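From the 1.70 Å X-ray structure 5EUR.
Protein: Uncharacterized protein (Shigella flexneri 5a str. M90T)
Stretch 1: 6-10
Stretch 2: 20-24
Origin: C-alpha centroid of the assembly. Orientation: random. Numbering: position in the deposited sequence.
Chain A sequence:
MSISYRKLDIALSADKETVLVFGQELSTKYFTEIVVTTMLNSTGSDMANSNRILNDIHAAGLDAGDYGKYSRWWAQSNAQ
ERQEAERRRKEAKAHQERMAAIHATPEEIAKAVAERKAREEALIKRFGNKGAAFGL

Stretch 1, residues 6-10: RKLDI
Stretch 2 (20-24) LVFGQ

The two stretches run antiparallel, with Ile10 paired to Val21 and Asp9 facing Phe22. Ile10 CA lies 4.6 Å from Val21 CA, and Asp9 CA lies 5.3 Å from Phe22 CA. Residues 6-9 are irregular; Ile10 is extended, phi/psi -124/127.

Leu20 is a strand residue, -115/112, with chi1 t and chi2 p. Leu20 O lies 3.3 Å from Ile10 CA in a CA-H...O contact. Water 2 lies 2.6 Å from Leu20 O and, more weakly, 3.0 Å from Asp9 OD1, with more acceptors in reach than it has protons to give. Leu20 O and Asp9 O approach to 3.2 Å, but both are acceptors and do not bond.

Val21, -122/110 and chi1 t, forms a non-hydrogen-bonded bridge with Ile10. Their side chains share one face of the sheet, so Val21 CG1 meets Ile10 CG1 at 4.2 Å. Ile10 has chi1 m and chi2 t. Val21 CA makes a 3.1 Å CA-H...O contact with Asp9 O. A type I' turn spans Val21 to Gln24, closed by Val21 N to Gln24 O and Gln24 N to Val21 O, both 2.9 Å.

Phe22 takes left-handed angles, 50/45. Phe22 N donates to Asp9 O at 3.0 Å, with an angle of 152° at the hydrogen. Chi1 is -74° and chi2 -66°. CA-to-CB points sideways, yet the ring comes nearer stretch 1. Asp9 CB sits over a face of the Phe22 ring, 4.1 Å from its centroid and 22° off the normal. Leu8 CD2, on an m,t side chain, packs 4.1 Å from Phe22 CE2. Lys7 O lies 3.4 Å from Phe22 CZ.

Gly23, 82/-2, has a positive phi that suits glycine. Gly23 N donates to water 1 at 2.9 Å; water 1 donates to Asp9 OD2 at 2.6 Å, bridging the stretches. Asp9 has chi1 t.

Gln24 returns to extended geometry, -106/125, with its side chain out of reach of stretch 1.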

# COMPACT_ATOMS: atom_id res chain seq x y z
N ARG A 6 -10.83 -4.95 8.90
CA ARG A 6 -11.94 -5.85 8.68
C ARG A 6 -11.40 -7.16 8.08
O ARG A 6 -10.23 -7.26 7.69
CB ARG A 6 -12.98 -5.18 7.78
CG ARG A 6 -13.57 -3.96 8.49
CD ARG A 6 -14.73 -3.26 7.78
NE ARG A 6 -15.12 -2.10 8.58
CZ ARG A 6 -16.01 -2.11 9.57
NH1 ARG A 6 -16.67 -3.22 9.88
NH2 ARG A 6 -16.25 -0.98 10.23
N LYS A 7 -12.24 -8.19 8.06
CA LYS A 7 -11.87 -9.44 7.42
C LYS A 7 -11.36 -9.19 6.01
O LYS A 7 -12.06 -8.57 5.20
CB LYS A 7 -13.07 -10.39 7.39
CG LYS A 7 -12.80 -11.67 6.62
CD LYS A 7 -13.41 -11.55 5.22
CE LYS A 7 -13.03 -12.70 4.31
NZ LYS A 7 -13.53 -12.47 2.94
N LEU A 8 -10.14 -9.65 5.73
CA LEU A 8 -9.50 -9.28 4.47
C LEU A 8 -10.13 -10.05 3.32
O LEU A 8 -10.18 -11.28 3.34
CB LEU A 8 -8.00 -9.54 4.53
CG LEU A 8 -7.21 -8.83 5.63
CD1 LEU A 8 -5.73 -9.20 5.51
CD2 LEU A 8 -7.39 -7.31 5.55
N ASP A 9 -10.62 -9.30 2.34
CA ASP A 9 -11.24 -9.85 1.14
C ASP A 9 -10.12 -10.09 0.14
O ASP A 9 -9.77 -9.20 -0.63
CB ASP A 9 -12.28 -8.88 0.61
CG ASP A 9 -12.90 -9.34 -0.69
OD1 ASP A 9 -12.82 -10.54 -1.00
OD2 ASP A 9 -13.46 -8.48 -1.40
N ILE A 10 -9.55 -11.29 0.17
CA ILE A 10 -8.41 -11.64 -0.68
C ILE A 10 -8.75 -12.88 -1.50
O ILE A 10 -9.08 -13.93 -0.94
CB ILE A 10 -7.13 -11.92 0.13
CG1 ILE A 10 -6.78 -10.76 1.06
CG2 ILE A 10 -5.97 -12.19 -0.80
CD1 ILE A 10 -5.73 -11.19 2.10
N LEU A 20 -6.74 -10.28 -5.67
CA LEU A 20 -7.84 -9.32 -5.67
C LEU A 20 -8.17 -9.04 -4.21
O LEU A 20 -8.65 -9.94 -3.49
CB LEU A 20 -9.04 -9.87 -6.43
CG LEU A 20 -10.21 -8.92 -6.59
CD1 LEU A 20 -9.81 -7.77 -7.50
CD2 LEU A 20 -11.39 -9.68 -7.18
N VAL A 21 -7.89 -7.82 -3.77
CA VAL A 21 -7.97 -7.40 -2.37
C VAL A 21 -8.94 -6.23 -2.33
O VAL A 21 -8.63 -5.16 -2.84
CB VAL A 21 -6.60 -7.01 -1.81
CG1 VAL A 21 -6.69 -6.74 -0.29
CG2 VAL A 21 -5.55 -8.08 -2.11
N PHE A 22 -10.12 -6.44 -1.75
CA PHE A 22 -11.13 -5.37 -1.65
C PHE A 22 -11.36 -4.69 -3.00
O PHE A 22 -11.42 -3.46 -3.11
CB PHE A 22 -10.73 -4.35 -0.57
CG PHE A 22 -10.91 -4.85 0.84
CD1 PHE A 22 -12.18 -5.12 1.33
CD2 PHE A 22 -9.82 -5.03 1.67
CE1 PHE A 22 -12.35 -5.57 2.63
CE2 PHE A 22 -9.99 -5.49 2.98
CZ PHE A 22 -11.25 -5.76 3.45
N GLY A 23 -11.48 -5.50 -4.06
CA GLY A 23 -11.75 -5.00 -5.39
C GLY A 23 -10.55 -4.50 -6.16
O GLY A 23 -10.69 -4.11 -7.32
N GLN A 24 -9.36 -4.51 -5.56
CA GLN A 24 -8.15 -4.01 -6.19
C GLN A 24 -7.27 -5.17 -6.59
O GLN A 24 -6.90 -6.00 -5.75
CB GLN A 24 -7.39 -3.09 -5.23
CG GLN A 24 -6.06 -2.59 -5.77
CD GLN A 24 -6.24 -1.71 -6.99
OE1 GLN A 24 -7.11 -0.84 -7.01
NE2 GLN A 24 -5.45 -1.95 -8.02
O HOH W 1 -12.50 -8.17 -3.85
O HOH W 2 -11.17 -10.59 -3.51